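Local coordinates for DUF5624 domain-containing protein (Legionella pneumophila subsp. pneumophila, PDB 4JX2), which is of unknown function but is probably secreted, a DUF5624-family protein that joins many helices to a small mixed sheet, at residues N289-A292 against T293-Y297; R333-N337 against E338-N342. One frame throughout, in Å; residues are numbered along the deposited sequence.

Following the chain from its N terminus, contact 1 comes first: the loop that leaves helix 279-286 runs through 289-292, makes one short 3-10 turn and enters strand 296-298, an outermost strand of the mixed sheet within this chain. Contact 2 lies further on, where the last turns of helix 315-339 give way to the loop at 340-342. The two are in series, neither nested nor crossed, and each closes only a few residues; the centres of contacts 1 and 2 are about 19 Å apart. They are nevertheless joined: Tyr297 OH of contact 1 and Arg333 NE of contact 2 are 2.9 Å apart, a probable hydrogen bond that ties the edge strand to the long helix.

Contact 1 (N289-A292 against T293-Y297); sequences NKLA and TDRIY
Arg295 N reaches back to Ala292 O over 3.1 Å, with an N-H...O angle of 157°, and closes the tight 3-10 turn that carries the chain from the loop into strand 296-298. The donor sits above the carbonyl plane of Ala292, 53° out of it, and Ile296 N follows with a similar bond to Thr293 O. Leu291 forks between two residues of this turn. With CG anti to the backbone N (chi1 168°), its CD1 comes to 3.8 Å from Arg295 CB and lies at the edge of the guanidinium, while CD2 meets Ile296 CG1 at 3.9 Å. Asp294 OD2 lies against the Ala292 methyl, 3.4 Å from Ala292 CB. The aliphatic part of Arg295 also passes the turn's acceptor, its CB lying 3.3 Å from Ala292 O. Farther out the arginine chain bends between CG and CD, and its NE is hydrogen-bonded to Ala256 O, just ahead of strand 257-262, with a weak bond from NH2 to His255 O. The chemistry is thus divided: Leu291 and Ile296 pack on Val258 of that strand and Arg295 pairs with Val258 through its backbone, whereas the charged end of Arg295 is drawn off to carbonyls before the strand, so that the turn is fastened by apolar packing and polar bonds together.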
loop_
_atom_site.group_PDB
_atom_site.type_symbol
_atom_site.label_atom_id
_atom_site.label_comp_id
_atom_site.label_asym_id
_atom_site.label_seq_id
_atom_site.Cartn_x
_atom_site.Cartn_y
_atom_site.Cartn_z
ATOM N N ASN A 289 4.052 24.120 3.537
ATOM C CA ASN A 289 2.714 23.699 3.943
ATOM C C ASN A 289 1.588 24.373 3.129
ATOM O O ASN A 289 0.446 24.428 3.588
ATOM C CB ASN A 289 2.543 23.904 5.440
ATOM C CG ASN A 289 3.378 22.912 6.205
ATOM O OD1 ASN A 289 3.010 21.736 6.348
ATOM N ND2 ASN A 289 4.574 23.335 6.605
ATOM N N LYS A 290 1.898 24.810 1.893
ATOM C CA LYS A 290 0.929 25.433 0.989
ATOM C C LYS A 290 0.240 24.361 0.112
ATOM O O LYS A 290 -0.757 24.663 -0.541
ATOM C CB LYS A 290 1.592 26.523 0.124
ATOM C CG LYS A 290 2.167 27.706 0.912
ATOM C CD LYS A 290 3.066 28.581 0.031
ATOM C CE LYS A 290 3.536 29.838 0.744
ATOM N NZ LYS A 290 3.649 31.015 -0.170
ATOM N N LEU A 291 0.751 23.115 0.125
ATOM C CA LEU A 291 0.176 21.991 -0.613
ATOM C C LEU A 291 -0.644 21.112 0.315
ATOM O O LEU A 291 -0.123 20.591 1.298
ATOM C CB LEU A 291 1.258 21.152 -1.329
ATOM C CG LEU A 291 0.813 19.799 -1.906
ATOM C CD1 LEU A 291 -0.004 19.956 -3.198
ATOM C CD2 LEU A 291 1.996 18.916 -2.135
ATOM N N ALA A 292 -1.935 20.950 -0.015
ATOM C CA ALA A 292 -2.899 20.120 0.714
ATOM C C ALA A 292 -2.469 18.669 0.631
ATOM O O ALA A 292 -2.089 18.189 -0.436
ATOM C CB ALA A 292 -4.295 20.302 0.132
ATOM N N THR A 293 -2.495 17.983 1.765
ATOM C CA THR A 293 -2.055 16.595 1.876
ATOM C C THR A 293 -2.942 15.645 1.045
ATOM O O THR A 293 -2.437 14.626 0.583
ATOM C CB THR A 293 -1.961 16.184 3.341
ATOM O OG1 THR A 293 -3.230 16.395 3.955
ATOM C CG2 THR A 293 -0.898 16.982 4.090
ATOM N N ASP A 294 -4.212 15.994 0.796
ATOM C CA ASP A 294 -5.117 15.157 -0.015
ATOM C C ASP A 294 -4.753 15.189 -1.514
ATOM O O ASP A 294 -5.353 14.460 -2.294
ATOM C CB ASP A 294 -6.587 15.582 0.175
ATOM C CG ASP A 294 -6.844 17.010 -0.276
ATOM O OD1 ASP A 294 -7.093 17.216 -1.489
ATOM O OD2 ASP A 294 -6.743 17.930 0.575
ATOM N N ARG A 295 -3.807 16.063 -1.914
ATOM C CA ARG A 295 -3.332 16.198 -3.293
ATOM C C ARG A 295 -2.097 15.300 -3.534
ATOM O O ARG A 295 -1.563 15.271 -4.654
ATOM C CB ARG A 295 -3.032 17.671 -3.598
ATOM C CG ARG A 295 -4.294 18.531 -3.565
ATOM C CD ARG A 295 -4.069 19.930 -4.075
ATOM N NE ARG A 295 -3.708 19.940 -5.493
ATOM C CZ ARG A 295 -4.583 19.996 -6.490
ATOM N NH1 ARG A 295 -5.885 20.053 -6.239
ATOM N NH2 ARG A 295 -4.164 19.999 -7.747
ATOM N N ILE A 296 -1.685 14.540 -2.481
ATOM C CA ILE A 296 -0.564 13.600 -2.449
ATOM C C ILE A 296 -1.112 12.181 -2.438
ATOM O O ILE A 296 -1.724 11.773 -1.450
ATOM C CB ILE A 296 0.357 13.866 -1.222
ATOM C CG1 ILE A 296 0.883 15.321 -1.201
ATOM C CG2 ILE A 296 1.504 12.854 -1.177
ATOM C CD1 ILE A 296 1.250 15.838 0.143
ATOM N N TYR A 297 -0.891 11.420 -3.527
ATOM C CA TYR A 297 -1.404 10.049 -3.616
ATOM C C TYR A 297 -0.271 9.059 -3.749
ATOM O O TYR A 297 0.626 9.261 -4.566
ATOM C CB TYR A 297 -2.401 9.900 -4.796
ATOM C CG TYR A 297 -3.669 10.717 -4.624
ATOM C CD1 TYR A 297 -4.664 10.321 -3.732
ATOM C CD2 TYR A 297 -3.860 11.903 -5.327
ATOM C CE1 TYR A 297 -5.814 11.084 -3.544
ATOM C CE2 TYR A 297 -5.005 12.677 -5.143
ATOM C CZ TYR A 297 -5.985 12.254 -4.265
ATOM O OH TYR A 297 -7.103 13.026 -4.067
#

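Contact 2 (R333-N337 against E338-N342); sequences RIIAN and EVFTN
Glu338 lies alongside Ile334, one helical turn back, and its side chain can be followed atom by atom. CB rests 3.2 Å from Ile334 O, the same oxygen that accepts Glu338 N at 2.8 Å. CG stays near that oxygen, 3.4 Å from Ile334 O, because chi1 of -67° sets it beside the backbone N. From there the chain runs out extended, pointing the same way as the isoleucine, and CD comes to 3.6 Å from Ile334 CG2. At the tip, OE2 is the oxygen nearer that methyl, and OE1 stands farther from it. The carboxylate has Glu64 close by, a like charge that might raise its pKa, an effect that the long, weak ion pair of OE1 with Lys128 of the second subunit may offset.

On another side of the helix Ile335 and Val339 lie side by side, their CG2 methyls 4.0 Å apart. Val339 N donates to Ile335 O, tilted 22° from the carbonyl plane. The last of the three bonds, Phe340 N to Ala336 O at 3.0 Å, is more bent, with an N-H...O angle of 140° and its donor well above the carbonyl plane. The phenyl ring turns its edge to Ile335 O, which lies in the ring plane, and a bound triethylene glycol sits close to this side chain. Beyond it, Thr341 CG2 comes against Asn337 O.

Ile335 packs on Tyr125 and Ala336 on Ala378, both of the second subunit, so this helix end belongs to the dimer interface. The arrangement is that of an alpha-helical C terminus: successive i to i+4 bonds run out at Phe340, the first residue to leave helical angles and the centre of an inverse gamma turn.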
loop_
_atom_site.group_PDB
_atom_site.type_symbol
_atom_site.label_atom_id
_atom_site.label_comp_id
_atom_site.label_asym_id
_atom_site.label_seq_id
_atom_site.Cartn_x
_atom_site.Cartn_y
_atom_site.Cartn_z
ATOM N N ARG A 333 -12.848 11.564 -4.413
ATOM C CA ARG A 333 -13.065 12.337 -3.169
ATOM C C ARG A 333 -14.192 13.303 -3.365
ATOM O O ARG A 333 -15.027 13.467 -2.482
ATOM C CB ARG A 333 -11.831 13.138 -2.719
ATOM C CG ARG A 333 -10.611 12.361 -2.281
ATOM C CD ARG A 333 -9.644 13.344 -1.635
ATOM N NE ARG A 333 -8.286 12.820 -1.448
ATOM C CZ ARG A 333 -7.901 12.109 -0.394
ATOM N NH1 ARG A 333 -8.778 11.781 0.551
ATOM N NH2 ARG A 333 -6.642 11.700 -0.285
ATOM N N ILE A 334 -14.193 13.975 -4.523
ATOM C CA ILE A 334 -15.185 14.979 -4.887
ATOM C C ILE A 334 -16.559 14.321 -5.049
ATOM O O ILE A 334 -17.535 14.840 -4.497
ATOM C CB ILE A 334 -14.746 15.765 -6.149
ATOM C CG1 ILE A 334 -13.422 16.509 -5.866
ATOM C CG2 ILE A 334 -15.842 16.747 -6.623
ATOM C CD1 ILE A 334 -12.670 17.054 -7.121
ATOM N N ILE A 335 -16.632 13.164 -5.754
ATOM C CA ILE A 335 -17.892 12.447 -5.959
ATOM C C ILE A 335 -18.459 12.031 -4.607
ATOM O O ILE A 335 -19.614 12.328 -4.339
ATOM C CB ILE A 335 -17.795 11.254 -6.954
ATOM C CG1 ILE A 335 -17.527 11.767 -8.398
ATOM C CG2 ILE A 335 -19.085 10.399 -6.928
ATOM C CD1 ILE A 335 -16.757 10.721 -9.329
ATOM N N ALA A 336 -17.654 11.412 -3.742
ATOM C CA ALA A 336 -18.124 10.978 -2.426
ATOM C C ALA A 336 -18.684 12.140 -1.586
ATOM O O ALA A 336 -19.789 12.031 -1.044
ATOM C CB ALA A 336 -16.997 10.305 -1.674
ATOM N N ASN A 337 -17.959 13.258 -1.527
ATOM C CA ASN A 337 -18.381 14.377 -0.705
ATOM C C ASN A 337 -19.487 15.176 -1.316
ATOM O O ASN A 337 -20.357 15.611 -0.575
ATOM C CB ASN A 337 -17.206 15.280 -0.343
ATOM C CG ASN A 337 -16.379 14.659 0.778
ATOM O OD1 ASN A 337 -15.451 13.853 0.537
ATOM N ND2 ASN A 337 -16.771 14.925 2.038
ATOM N N GLU A 338 -19.495 15.367 -2.636
ATOM C CA GLU A 338 -20.541 16.167 -3.248
ATOM C C GLU A 338 -21.809 15.370 -3.559
ATOM O O GLU A 338 -22.882 15.963 -3.543
ATOM C CB GLU A 338 -20.028 16.884 -4.504
ATOM C CG GLU A 338 -18.975 17.942 -4.187
ATOM C CD GLU A 338 -18.506 18.835 -5.320
ATOM O OE1 GLU A 338 -19.201 18.913 -6.361
ATOM O OE2 GLU A 338 -17.450 19.485 -5.147
ATOM N N VAL A 339 -21.716 14.051 -3.804
ATOM C CA VAL A 339 -22.891 13.240 -4.147
ATOM C C VAL A 339 -23.463 12.485 -2.911
ATOM O O VAL A 339 -24.689 12.431 -2.758
ATOM C CB VAL A 339 -22.613 12.271 -5.336
ATOM C CG1 VAL A 339 -23.862 11.511 -5.755
ATOM C CG2 VAL A 339 -22.022 13.014 -6.532
ATOM N N PHE A 340 -22.612 11.926 -2.030
ATOM C CA PHE A 340 -23.113 11.166 -0.870
ATOM C C PHE A 340 -23.242 12.060 0.382
ATOM O O PHE A 340 -22.848 11.658 1.480
ATOM C CB PHE A 340 -22.219 9.933 -0.592
ATOM C CG PHE A 340 -22.182 8.891 -1.693
ATOM C CD1 PHE A 340 -21.515 9.138 -2.888
ATOM C CD2 PHE A 340 -22.777 7.650 -1.522
ATOM C CE1 PHE A 340 -21.504 8.188 -3.920
ATOM C CE2 PHE A 340 -22.756 6.695 -2.550
ATOM C CZ PHE A 340 -22.114 6.970 -3.739
ATOM N N THR A 341 -23.861 13.244 0.222
ATOM C CA THR A 341 -24.057 14.224 1.299
ATOM C C THR A 341 -25.054 13.777 2.355
ATOM O O THR A 341 -25.199 14.465 3.360
ATOM C CB THR A 341 -24.513 15.579 0.750
ATOM O OG1 THR A 341 -25.763 15.448 0.047
ATOM C CG2 THR A 341 -23.463 16.238 -0.098
ATOM N N ASN A 342 -25.799 12.689 2.114
ATOM C CA ASN A 342 -26.789 12.198 3.080
ATOM C C ASN A 342 -26.202 11.095 3.982
ATOM O O ASN A 342 -26.870 10.598 4.886
ATOM C CB ASN A 342 -28.023 11.710 2.351
ATOM C CG ASN A 342 -28.833 12.794 1.661
ATOM O OD1 ASN A 342 -29.475 12.536 0.638
ATOM N ND2 ASN A 342 -28.813 14.035 2.188
#